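Side-chain contacts in catechol 1,2-dioxygenase (Pseudomonas putida, PDB 2AZQ), which probably catalyses the intradiol cleavage of catechol by dioxygen to cis,cis-muconate at a ferric iron centre: residues 72-77 with 203-208; 145-150 with 229-234. All blocks are in the same frame, centred on the assembly; numbering follows the deposited sequence.

Interaction 1: residues 72-77 with 203-208; sequences GLLAAG and GPTQEC
Leu74 and Thr205 mark the nearest backbone approach, with 5.5 Å from Leu74 CA to Thr205 CA, where two short helical segments run in roughly the same direction, their axes 9.6 Å apart at the closest and crossing at -27°. Thr205 points toward the other helix and has the largest share of the buried surface. Its chi1 of -58° puts OG1 beside the backbone N, where it meets Leu73, and swings the methyl CG2 to within 4.0 Å of Leu73 O. Leu73 crosses this side chain at about a right angle; its branch CD2 rests 3.8 Å from Thr205 OG1, and its CB lies equally near the same oxygen. That hydroxyl has its polar partner elsewhere, in a hydrogen bond to Glu70 OE1, so Leu73 merely packs against it. Here the helical N-terminal part of this intradiol dioxygenase meets the catalytic domain, whose helix 204-212 follows the strand carrying the iron ligand Tyr197. Leu74 reaches across with CD1, which lies 4.4 Å from Thr205 CG2 and 4.3 Å from Cys208 CB. One leucine methyl thus spans two residues a helical turn apart on the facing helix. Its CG stands anti to the backbone N (chi1 -175°), which carries the branch out toward them. Leu65 of helix 52-68 also packs on Leu74, and Tyr61 of that helix touches Cys208. Further along, Gly77 is a glycine where a CB would point toward Thr205 CG2, at about 4.0 Å.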
loop_
_atom_site.group_PDB
_atom_site.type_symbol
_atom_site.label_atom_id
_atom_site.label_comp_id
_atom_site.label_asym_id
_atom_site.label_seq_id
_atom_site.Cartn_x
_atom_site.Cartn_y
_atom_site.Cartn_z
ATOM N N GLY A 72 1.961 5.709 6.702
ATOM C CA GLY A 72 2.778 6.811 7.148
ATOM C C GLY A 72 3.714 6.297 8.231
ATOM O O GLY A 72 4.850 6.746 8.356
ATOM N N LEU A 73 3.255 5.324 9.007
ATOM C CA LEU A 73 4.081 4.783 10.067
ATOM C C LEU A 73 5.274 3.983 9.531
ATOM O O LEU A 73 6.328 3.936 10.138
ATOM C CB LEU A 73 3.238 3.916 10.962
ATOM C CG LEU A 73 3.835 3.686 12.341
ATOM C CD1 LEU A 73 3.952 5.013 13.073
ATOM C CD2 LEU A 73 2.947 2.713 13.097
ATOM N N LEU A 74 5.105 3.366 8.375
ATOM C CA LEU A 74 6.180 2.636 7.745
ATOM C C LEU A 74 7.180 3.584 7.059
ATOM O O LEU A 74 8.387 3.354 7.142
ATOM C CB LEU A 74 5.621 1.668 6.713
ATOM C CG LEU A 74 6.668 0.756 6.083
ATOM C CD1 LEU A 74 7.419 -0.053 7.173
ATOM C CD2 LEU A 74 5.935 -0.134 5.110
ATOM N N ALA A 75 6.711 4.637 6.384
ATOM C CA ALA A 75 7.649 5.562 5.722
ATOM C C ALA A 75 8.536 6.129 6.830
ATOM O O ALA A 75 9.727 6.379 6.652
ATOM C CB ALA A 75 6.883 6.709 4.982
ATOM N N ALA A 76 7.927 6.305 7.996
ATOM C CA ALA A 76 8.624 6.819 9.162
ATOM C C ALA A 76 9.656 5.805 9.691
ATOM O O ALA A 76 10.783 6.156 10.033
ATOM C CB ALA A 76 7.619 7.148 10.244
ATOM N N GLY A 77 9.259 4.544 9.749
ATOM C CA GLY A 77 10.153 3.527 10.248
ATOM C C GLY A 77 11.285 3.212 9.293
ATOM O O GLY A 77 12.370 2.812 9.730
ATOM N N GLY A 203 1.180 -5.443 14.382
ATOM C CA GLY A 203 0.779 -4.618 13.260
ATOM C C GLY A 203 1.737 -4.775 12.091
ATOM O O GLY A 203 2.867 -5.250 12.266
ATOM N N PRO A 204 1.340 -4.319 10.896
ATOM C CA PRO A 204 2.145 -4.410 9.673
ATOM C C PRO A 204 3.538 -3.783 9.774
ATOM O O PRO A 204 4.529 -4.375 9.321
ATOM C CB PRO A 204 1.266 -3.702 8.634
ATOM C CG PRO A 204 -0.133 -3.932 9.167
ATOM C CD PRO A 204 0.100 -3.579 10.622
ATOM N N THR A 205 3.615 -2.586 10.344
ATOM C CA THR A 205 4.897 -1.913 10.484
ATOM C C THR A 205 5.920 -2.749 11.271
ATOM O O THR A 205 7.024 -3.037 10.799
ATOM C CB THR A 205 4.712 -0.569 11.168
ATOM O OG1 THR A 205 3.793 0.218 10.399
ATOM C CG2 THR A 205 6.041 0.154 11.304
ATOM N N GLN A 206 5.545 -3.156 12.470
ATOM C CA GLN A 206 6.433 -3.946 13.299
ATOM C C GLN A 206 6.778 -5.289 12.653
ATOM O O GLN A 206 7.900 -5.773 12.765
ATOM C CB GLN A 206 5.799 -4.174 14.681
ATOM C CG GLN A 206 6.738 -4.840 15.636
ATOM C CD GLN A 206 8.031 -4.047 15.781
ATOM O OE1 GLN A 206 9.128 -4.591 15.637
ATOM N NE2 GLN A 206 7.903 -2.746 16.070
ATOM N N GLU A 207 5.836 -5.915 11.961
ATOM C CA GLU A 207 6.203 -7.191 11.388
ATOM C C GLU A 207 7.296 -6.952 10.371
ATOM O O GLU A 207 8.165 -7.813 10.206
ATOM C CB GLU A 207 4.993 -7.957 10.818
ATOM C CG GLU A 207 4.774 -7.916 9.353
ATOM C CD GLU A 207 3.464 -8.611 8.968
ATOM O OE1 GLU A 207 2.389 -8.211 9.488
ATOM O OE2 GLU A 207 3.494 -9.549 8.139
ATOM N N CYS A 208 7.306 -5.785 9.725
ATOM C CA CYS A 208 8.375 -5.512 8.778
ATOM C C CYS A 208 9.694 -5.289 9.538
ATOM O O CYS A 208 10.702 -5.943 9.263
ATOM C CB CYS A 208 8.069 -4.287 7.927
ATOM S SG CYS A 208 9.415 -3.976 6.756
#

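Interaction 2: residues 145-150 with 229-234. Unlike the reference sequence in segment 229-234: Phe229 (reference Pro).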
loop_
_atom_site.group_PDB
_atom_site.type_symbol
_atom_site.label_atom_id
_atom_site.label_comp_id
_atom_site.label_asym_id
_atom_site.label_seq_id
_atom_site.Cartn_x
_atom_site.Cartn_y
_atom_site.Cartn_z
ATOM N N LYS A 145 14.036 38.202 18.476
ATOM C CA LYS A 145 12.978 38.904 19.184
ATOM C C LYS A 145 11.647 38.172 19.309
ATOM O O LYS A 145 11.330 37.284 18.518
ATOM C CB LYS A 145 12.758 40.261 18.532
ATOM C CG LYS A 145 13.975 41.125 18.672
ATOM C CD LYS A 145 13.732 42.519 18.232
ATOM C CE LYS A 145 14.919 43.307 18.647
ATOM N NZ LYS A 145 16.126 42.598 18.142
ATOM N N PRO A 146 10.868 38.518 20.346
ATOM C CA PRO A 146 9.561 37.931 20.613
ATOM C C PRO A 146 8.605 38.297 19.504
ATOM O O PRO A 146 8.576 39.440 19.053
ATOM C CB PRO A 146 9.153 38.584 21.931
ATOM C CG PRO A 146 10.461 38.840 22.581
ATOM C CD PRO A 146 11.191 39.476 21.412
ATOM N N LEU A 147 7.847 37.300 19.066
ATOM C CA LEU A 147 6.837 37.451 18.045
ATOM C C LEU A 147 5.535 37.250 18.791
ATOM O O LEU A 147 5.199 36.125 19.144
ATOM C CB LEU A 147 6.964 36.342 17.008
ATOM C CG LEU A 147 7.837 36.476 15.765
ATOM C CD1 LEU A 147 8.632 35.191 15.491
ATOM C CD2 LEU A 147 6.906 36.823 14.601
ATOM N N ALA A 148 4.810 38.320 19.074
ATOM C CA ALA A 148 3.531 38.136 19.749
ATOM C C ALA A 148 2.545 37.585 18.712
ATOM O O ALA A 148 2.681 37.841 17.508
ATOM C CB ALA A 148 3.030 39.462 20.296
ATOM N N GLY A 149 1.570 36.806 19.164
ATOM C CA GLY A 149 0.582 36.271 18.233
ATOM C C GLY A 149 0.927 35.118 17.295
ATOM O O GLY A 149 0.209 34.901 16.334
ATOM N N ALA A 150 2.022 34.394 17.525
ATOM C CA ALA A 150 2.324 33.242 16.674
ATOM C C ALA A 150 1.547 32.095 17.317
ATOM O O ALA A 150 1.274 32.115 18.527
ATOM C CB ALA A 150 3.795 32.929 16.684
ATOM N N PHE A 229 2.160 34.930 11.078
ATOM C CA PHE A 229 1.924 35.802 9.938
ATOM C C PHE A 229 3.257 36.362 9.455
ATOM O O PHE A 229 3.963 37.032 10.209
ATOM C CB PHE A 229 1.022 36.928 10.383
ATOM C CG PHE A 229 -0.220 36.457 11.060
ATOM C CD1 PHE A 229 -0.154 35.502 12.082
ATOM C CD2 PHE A 229 -1.478 36.972 10.691
ATOM C CE1 PHE A 229 -1.334 35.055 12.736
ATOM C CE2 PHE A 229 -2.663 36.541 11.328
ATOM C CZ PHE A 229 -2.592 35.577 12.355
ATOM N N GLY A 230 3.622 36.055 8.216
ATOM C CA GLY A 230 4.874 36.567 7.670
ATOM C C GLY A 230 6.128 35.809 8.072
ATOM O O GLY A 230 7.250 36.330 8.015
ATOM N N HIS A 231 5.940 34.561 8.484
ATOM C CA HIS A 231 7.071 33.741 8.879
ATOM C C HIS A 231 6.942 32.322 8.294
ATOM O O HIS A 231 5.864 31.911 7.857
ATOM C CB HIS A 231 7.223 33.806 10.417
ATOM C CG HIS A 231 7.649 35.167 10.912
ATOM N ND1 HIS A 231 8.914 35.684 10.686
ATOM C CD2 HIS A 231 6.955 36.148 11.547
ATOM C CE1 HIS A 231 8.980 36.918 11.161
ATOM N NE2 HIS A 231 7.805 37.224 11.689
ATOM N N ARG A 232 8.060 31.609 8.215
ATOM C CA ARG A 232 8.050 30.277 7.637
ATOM C C ARG A 232 7.588 29.214 8.638
ATOM O O ARG A 232 8.126 29.090 9.735
ATOM C CB ARG A 232 9.446 29.961 7.103
ATOM C CG ARG A 232 9.557 28.651 6.344
ATOM C CD ARG A 232 10.965 28.409 5.804
ATOM N NE ARG A 232 11.042 27.175 5.023
ATOM C CZ ARG A 232 12.180 26.620 4.612
ATOM N NH1 ARG A 232 13.346 27.184 4.903
ATOM N NH2 ARG A 232 12.155 25.488 3.926
ATOM N N HIS A 233 6.575 28.458 8.229
ATOM C CA HIS A 233 5.971 27.405 9.017
ATOM C C HIS A 233 7.015 26.359 9.385
ATOM O O HIS A 233 7.811 25.954 8.533
ATOM C CB HIS A 233 4.851 26.783 8.199
ATOM C CG HIS A 233 4.142 25.658 8.886
ATOM N ND1 HIS A 233 2.894 25.805 9.457
ATOM C CD2 HIS A 233 4.504 24.364 9.084
ATOM C CE1 HIS A 233 2.517 24.648 9.974
ATOM N NE2 HIS A 233 3.475 23.759 9.761
ATOM N N LEU A 234 7.005 25.903 10.640
ATOM C CA LEU A 234 7.987 24.912 11.120
ATOM C C LEU A 234 7.331 23.696 11.789
ATOM O O LEU A 234 6.414 23.839 12.591
ATOM C CB LEU A 234 8.974 25.614 12.069
ATOM C CG LEU A 234 10.126 25.072 12.937
ATOM C CD1 LEU A 234 9.595 24.470 14.200
ATOM C CD2 LEU A 234 10.996 24.117 12.167
#
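Leu147 and His231 approach from opposite directions and supply most of the surface buried between these two loops. In the isobutyl group of Leu147, CD2 makes the close approach, at the NE2-CD2 side of the imidazole, and CD1 stands farther off over one ring face. The modelled 3.1 Å from Leu147 CD2 to His231 NE2 is too short for a methyl beside a ring and, at this resolution, should be treated as doubtful; the general placement is the safer reading. His231 ND1 makes a weak hydrogen bond to Gln291 O. Phe229, which differs from the reference proline, adds a looser touch, its CE1 lying 3.9 Å from Gly149 O. Gly149 is the third residue of a type II beta turn from Leu147 to Ala150, and its positive phi of 75° suits glycine. The turn leads into strand 151-155, while the other loop joins strands 217-227 and 234-240, so the contact brings together connections at one end of the mixed beta-sheet. With an alanine at His231 the ring would be gone, and Leu147 is likely to lose its main neighbour in this loop, with Gln291 O losing its weak donor. With one aliphatic group against one ring and a lone aromatic carbon near a carbonyl, the two loops meet through van der Waals contact, without charge pairing between them.

How the interactions relate
Interactions 1 and 2 lie on opposite sides of the chain's centre, their own centres 34 Å apart and their nearest atoms about 17 Å apart, so neither touches the other. Interaction 1 is buried and close to the working parts: the side chain of Leu73 is about 8 Å from the ferric ion and about 6 Å from that of Tyr197, while the side chain of Cys208 is about 4 Å from a bound phospholipid, whose pocket includes Glu207. Interaction 2 is at the surface, away from both sites. Along the chain their segments alternate, and the 203-208 helix and the 229-234 loop are linked through strand 217-227, which carries the iron ligands His221 and His223.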